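Local coordinates for protein carbohydrate deacetylase (Enterococcus faecalis, PDB 2I5I) that probably removes acetyl groups from acetylated carbohydrates, a step in oligosaccharide breakdown, with magnesium as the likely cofactor, at residues 209-221 with 228-240. Residues are numbered along the deposited sequence; the frame is centred on the assembly and turned at random. Where two conformers were deposited one is given.
Sequences FEINCHPAFIDTI and YCMPRIREVEILT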
loop_
_atom_site.group_PDB
_atom_site.type_symbol
_atom_site.label_atom_id
_atom_site.label_comp_id
_atom_site.label_asym_id
_atom_site.label_seq_id
_atom_site.Cartn_x
_atom_site.Cartn_y
_atom_site.Cartn_z
ATOM N N PHE A 209 -7.659 -33.154 -1.763
ATOM C CA PHE A 209 -6.451 -33.640 -2.376
ATOM C C PHE A 209 -5.367 -32.554 -2.392
ATOM O O PHE A 209 -5.717 -31.377 -2.521
ATOM C CB PHE A 209 -6.689 -34.102 -3.811
ATOM C CG PHE A 209 -7.812 -35.113 -3.955
ATOM C CD1 PHE A 209 -9.131 -34.719 -3.848
ATOM C CD2 PHE A 209 -7.512 -36.438 -4.186
ATOM C CE1 PHE A 209 -10.154 -35.641 -3.964
ATOM C CE2 PHE A 209 -8.527 -37.372 -4.305
ATOM C CZ PHE A 209 -9.839 -36.968 -4.190
ATOM N N GLU A 210 -4.118 -32.974 -2.262
ATOM C CA GLU A 210 -2.992 -32.046 -2.338
ATOM C C GLU A 210 -2.018 -32.524 -3.406
ATOM O O GLU A 210 -1.526 -33.654 -3.393
ATOM C CB GLU A 210 -2.256 -31.870 -1.008
ATOM C CG GLU A 210 -1.114 -30.869 -1.135
ATOM C CD GLU A 210 -0.363 -30.571 0.135
ATOM O OE1 GLU A 210 -0.693 -31.158 1.188
ATOM O OE2 GLU A 210 0.582 -29.744 0.108
ATOM N N ILE A 211 -1.747 -31.626 -4.355
ATOM C CA ILE A 211 -0.601 -31.847 -5.231
ATOM C C ILE A 211 0.513 -30.894 -4.820
ATOM O O ILE A 211 0.293 -29.679 -4.787
ATOM C CB ILE A 211 -0.963 -31.580 -6.700
ATOM C CG1 ILE A 211 -1.877 -32.613 -7.348
ATOM C CG2 ILE A 211 0.324 -31.401 -7.499
ATOM C CD1 ILE A 211 -2.650 -32.071 -8.543
ATOM N N ASN A 212 1.708 -31.378 -4.478
ATOM C CA ASN A 212 2.752 -30.412 -4.105
ATOM C C ASN A 212 3.625 -30.163 -5.341
ATOM O O ASN A 212 3.591 -30.875 -6.360
ATOM C CB ASN A 212 3.566 -30.847 -2.904
ATOM C CG ASN A 212 4.582 -31.932 -3.156
ATOM O OD1 ASN A 212 4.295 -32.854 -3.921
ATOM N ND2 ASN A 212 5.736 -31.846 -2.515
ATOM N N CYS A 213 4.404 -29.081 -5.240
ATOM C CA CYS A 213 5.242 -28.717 -6.382
ATOM C C CYS A 213 6.359 -27.774 -5.934
ATOM O O CYS A 213 6.310 -27.297 -4.810
ATOM C CB CYS A 213 4.410 -28.065 -7.483
ATOM S SG CYS A 213 3.417 -26.644 -6.967
ATOM N N HIS A 214 7.317 -27.533 -6.827
ATOM C CA HIS A 214 8.456 -26.698 -6.490
ATOM C C HIS A 214 8.770 -25.651 -7.570
ATOM O O HIS A 214 9.859 -25.596 -8.155
ATOM C CB HIS A 214 9.650 -27.598 -6.241
ATOM C CG HIS A 214 9.465 -28.603 -5.139
ATOM N ND1 HIS A 214 8.737 -29.768 -5.287
ATOM C CD2 HIS A 214 9.943 -28.613 -3.876
ATOM C CE1 HIS A 214 8.769 -30.439 -4.147
ATOM N NE2 HIS A 214 9.500 -29.765 -3.264
ATOM N N PRO A 215 7.820 -24.777 -7.858
ATOM C CA PRO A 215 8.092 -23.700 -8.823
ATOM C C PRO A 215 9.121 -22.744 -8.216
ATOM O O PRO A 215 9.209 -22.569 -7.007
ATOM C CB PRO A 215 6.768 -22.988 -8.986
ATOM C CG PRO A 215 5.876 -23.454 -7.886
ATOM C CD PRO A 215 6.469 -24.703 -7.306
ATOM N N ALA A 216 9.899 -22.108 -9.076
ATOM C CA ALA A 216 10.881 -21.101 -8.747
ATOM C C ALA A 216 11.376 -20.431 -10.035
ATOM O O ALA A 216 11.257 -21.035 -11.090
ATOM C CB ALA A 216 12.085 -21.672 -8.026
ATOM N N PHE A 217 11.887 -19.221 -9.866
ATOM C CA PHE A 217 12.832 -18.616 -10.776
ATOM C C PHE A 217 14.207 -19.035 -10.264
ATOM O O PHE A 217 14.344 -19.392 -9.092
ATOM C CB PHE A 217 12.703 -17.099 -10.865
ATOM C CG PHE A 217 11.359 -16.599 -11.352
ATOM C CD1 PHE A 217 10.561 -17.273 -12.261
ATOM C CD2 PHE A 217 10.850 -15.386 -10.891
ATOM C CE1 PHE A 217 9.351 -16.729 -12.693
ATOM C CE2 PHE A 217 9.655 -14.840 -11.284
ATOM C CZ PHE A 217 8.879 -15.542 -12.186
ATOM N N ILE A 218 15.210 -18.983 -11.115
ATOM C CA ILE A 218 16.567 -19.348 -10.710
ATOM C C ILE A 218 17.386 -18.108 -10.342
ATOM O O ILE A 218 17.401 -17.133 -11.110
ATOM C CB ILE A 218 17.317 -20.134 -11.799
ATOM C CG1 ILE A 218 16.618 -21.380 -12.332
ATOM C CG2 ILE A 218 18.700 -20.529 -11.295
ATOM C CD1 ILE A 218 15.724 -22.085 -11.346
ATOM N N ASP A 219 18.042 -18.194 -9.193
ATOM C CA ASP A 219 19.065 -17.238 -8.758
ATOM C C ASP A 219 20.309 -18.046 -8.395
ATOM O O ASP A 219 20.297 -19.285 -8.374
ATOM C CB ASP A 219 18.662 -16.307 -7.644
ATOM C CG ASP A 219 18.051 -16.862 -6.373
ATOM O OD1 ASP A 219 17.947 -18.092 -6.164
ATOM O OD2 ASP A 219 17.620 -16.034 -5.539
ATOM N N THR A 220 21.426 -17.379 -8.154
ATOM C CA THR A 220 22.603 -18.164 -7.776
ATOM C C THR A 220 22.376 -18.816 -6.411
ATOM O O THR A 220 22.937 -19.872 -6.157
ATOM C CB THR A 220 23.878 -17.316 -7.687
ATOM O OG1 THR A 220 23.640 -16.223 -6.784
ATOM C CG2 THR A 220 24.216 -16.692 -9.032
ATOM N N ILE A 221 21.584 -18.164 -5.563
ATOM C CA ILE A 221 21.362 -18.725 -4.222
ATOM C C ILE A 221 20.714 -20.096 -4.377
ATOM O O ILE A 221 21.165 -21.066 -3.771
ATOM C CB ILE A 221 20.547 -17.796 -3.327
ATOM C CG1 ILE A 221 21.158 -16.387 -3.227
ATOM C CG2 ILE A 221 20.350 -18.347 -1.924
ATOM C CD1 ILE A 221 20.075 -15.342 -3.296
ATOM N N TYR A 228 17.968 -29.700 -6.895
ATOM C CA TYR A 228 16.780 -29.573 -7.729
ATOM C C TYR A 228 16.620 -28.099 -8.111
ATOM O O TYR A 228 16.046 -27.311 -7.361
ATOM C CB TYR A 228 15.503 -30.061 -7.042
ATOM C CG TYR A 228 14.309 -30.240 -7.960
ATOM C CD1 TYR A 228 14.365 -31.040 -9.092
ATOM C CD2 TYR A 228 13.089 -29.616 -7.722
ATOM C CE1 TYR A 228 13.283 -31.216 -9.946
ATOM C CE2 TYR A 228 12.000 -29.779 -8.556
ATOM C CZ TYR A 228 12.091 -30.583 -9.670
ATOM O OH TYR A 228 11.020 -30.748 -10.514
ATOM N N CYS A 229 17.150 -27.758 -9.273
ATOM C CA CYS A 229 17.252 -26.337 -9.632
ATOM C C CYS A 229 16.552 -26.018 -10.936
ATOM O O CYS A 229 15.429 -25.511 -10.963
ATOM C CB CYS A 229 18.743 -25.983 -9.685
ATOM S SG CYS A 229 19.073 -24.227 -9.970
HETATM N N MSE A 230 17.170 -26.326 -12.084
HETATM C CA MSE A 230 16.596 -25.920 -13.365
HETATM C C MSE A 230 15.199 -26.452 -13.617
HETATM O O MSE A 230 14.436 -25.704 -14.274
HETATM C CB MSE A 230 17.548 -26.322 -14.494
HETATM C CG MSE A 230 18.859 -25.580 -14.612
HETATM SE SE MSE A 230 18.907 -23.787 -14.406
HETATM C CE MSE A 230 18.027 -23.232 -15.870
ATOM N N PRO A 231 14.724 -27.618 -13.215
ATOM C CA PRO A 231 13.333 -27.980 -13.542
ATOM C C PRO A 231 12.277 -27.084 -12.888
ATOM O O PRO A 231 11.130 -27.020 -13.336
ATOM C CB PRO A 231 13.183 -29.395 -12.964
ATOM C CG PRO A 231 14.593 -29.907 -12.904
ATOM C CD PRO A 231 15.383 -28.698 -12.458
ATOM N N ARG A 232 12.672 -26.368 -11.846
ATOM C CA ARG A 232 11.674 -25.548 -11.149
ATOM C C ARG A 232 11.116 -24.474 -12.074
ATOM O O ARG A 232 9.967 -24.049 -11.933
ATOM C CB ARG A 232 12.260 -24.923 -9.900
ATOM C CG ARG A 232 12.902 -25.839 -8.876
ATOM C CD ARG A 232 12.874 -25.149 -7.502
ATOM N NE ARG A 232 13.619 -25.950 -6.548
ATOM C CZ ARG A 232 13.420 -26.113 -5.263
ATOM N NH1 ARG A 232 12.451 -25.521 -4.600
ATOM N NH2 ARG A 232 14.251 -26.914 -4.605
ATOM N N ILE A 233 11.902 -24.014 -13.070
ATOM C CA ILE A 233 11.297 -23.026 -13.970
ATOM C C ILE A 233 10.274 -23.677 -14.878
ATOM O O ILE A 233 9.284 -23.037 -15.268
ATOM C CB ILE A 233 12.361 -22.269 -14.787
ATOM C CG1 ILE A 233 13.290 -23.104 -15.681
ATOM C CG2 ILE A 233 13.218 -21.401 -13.868
ATOM C CD1 ILE A 233 14.016 -22.213 -16.692
ATOM N N ARG A 234 10.490 -24.969 -15.216
ATOM C CA ARG A 234 9.574 -25.661 -16.108
ATOM C C ARG A 234 8.214 -25.823 -15.428
ATOM O O ARG A 234 7.175 -25.765 -16.075
ATOM C CB ARG A 234 10.085 -27.035 -16.555
ATOM C CG ARG A 234 11.292 -27.045 -17.459
ATOM N N GLU A 235 8.261 -26.025 -14.114
ATOM C CA GLU A 235 7.058 -26.126 -13.292
ATOM C C GLU A 235 6.260 -24.836 -13.332
ATOM O O GLU A 235 5.038 -24.852 -13.424
ATOM C CB GLU A 235 7.417 -26.474 -11.840
ATOM C CG GLU A 235 8.143 -27.802 -11.668
ATOM C CD GLU A 235 8.108 -28.321 -10.235
ATOM O OE1 GLU A 235 7.179 -27.968 -9.490
ATOM O OE2 GLU A 235 9.029 -29.086 -9.882
ATOM N N VAL A 236 6.968 -23.692 -13.227
ATOM C CA VAL A 236 6.244 -22.431 -13.354
ATOM C C VAL A 236 5.504 -22.403 -14.685
ATOM O O VAL A 236 4.336 -22.018 -14.785
ATOM C CB VAL A 236 7.151 -21.196 -13.293
ATOM C CG1 VAL A 236 6.286 -19.946 -13.455
ATOM C CG2 VAL A 236 7.927 -21.133 -11.991
ATOM N N GLU A 237 6.234 -22.869 -15.704
ATOM C CA GLU A 237 5.636 -22.757 -17.033
ATOM C C GLU A 237 4.371 -23.586 -17.104
ATOM O O GLU A 237 3.334 -23.178 -17.611
ATOM C CB GLU A 237 6.681 -23.173 -18.071
ATOM C CG GLU A 237 6.214 -23.064 -19.499
ATOM C CD GLU A 237 7.271 -23.514 -20.497
ATOM O OE1 GLU A 237 8.127 -24.369 -20.186
ATOM O OE2 GLU A 237 7.213 -22.967 -21.621
ATOM N N ILE A 238 4.476 -24.806 -16.576
ATOM C CA ILE A 238 3.319 -25.706 -16.673
ATOM C C ILE A 238 2.197 -25.235 -15.773
ATOM O O ILE A 238 1.030 -25.219 -16.148
ATOM C CB ILE A 238 3.742 -27.143 -16.310
ATOM C CG1 ILE A 238 4.618 -27.792 -17.374
ATOM C CG2 ILE A 238 2.509 -27.978 -15.997
ATOM C CD1 ILE A 238 5.574 -28.834 -16.886
ATOM N N LEU A 239 2.526 -24.814 -14.551
ATOM C CA LEU A 239 1.467 -24.382 -13.637
ATOM C C LEU A 239 0.783 -23.080 -14.040
ATOM O O LEU A 239 -0.284 -22.768 -13.521
ATOM C CB LEU A 239 2.009 -24.240 -12.205
ATOM C CG LEU A 239 2.563 -25.551 -11.623
ATOM C CD1 LEU A 239 3.343 -25.304 -10.348
ATOM C CD2 LEU A 239 1.409 -26.520 -11.390
ATOM N N THR A 240 1.352 -22.310 -14.965
ATOM C CA THR A 240 0.722 -21.089 -15.440
ATOM C C THR A 240 0.137 -21.254 -16.841
ATOM O O THR A 240 -0.359 -20.281 -17.427
ATOM C CB THR A 240 1.736 -19.920 -15.471
ATOM O OG1 THR A 240 2.788 -20.289 -16.364
ATOM C CG2 THR A 240 2.360 -19.690 -14.117
HETATM O O HOH W 1 8.312 -30.741 -7.906
HETATM O O HOH W 2 9.958 -24.202 -4.918
#
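R232 of helix 231-239 runs along H214 and A216, in the loop that follows strand 208-213. Its CB lies 3.0 Å from H214 O and also touches the methyl group of A216. CG stays beside H214 O. CD packs 3.6 Å from A216 CB. The chain is extended from CG to NE, which carries the guanidinium past H214. There H214 CB sits over one face of the group, and R232 NH1 comes to the edge of the imidazole; the two planes are 86° apart. NE donates a nearly straight bond of 2.9 Å to Y228 O. Y228 O lies in the guanidinium plane and, with the water and D13 at NH1, helps to fix its rotation. That water also donates to P215 O, and D13 forms a salt bridge with NH1.

One turn further along the helix, E235 holds the same loop. H214 N donates to E235 OE1 over 2.7 Å, on the syn side of the carboxylate but 27° out of its plane. The anti lone pair of E235 OE2 takes the hydroxyl proton of Y228, whose ring edge faces H214 CB. A second water links E235 OE2 with H214 ND1, 2.8 Å from the latter. E235 thus holds the backbone of H214 directly and its ring through water.

Apolar contacts flank this polar centre. L239 CD1 touches C213 SG and P215 CG, while V236 CG2 meets P215 CB. At the far end, I218 CD1 packs 3.6 Å from I233 CG2, and I218 CG1 lies against the selenium of M230. F217 packs on F217 of the second subunit, at the subunit interface.

Here a loop at the C-terminal end of a strand of the parallel sheet is held by a following helix. R232 lies close to H130, a predicted magnesium ligand. D13 may belong, with H130, to a metal site that is vacant here, consistent with the active site of a YdjC-family deacetylase.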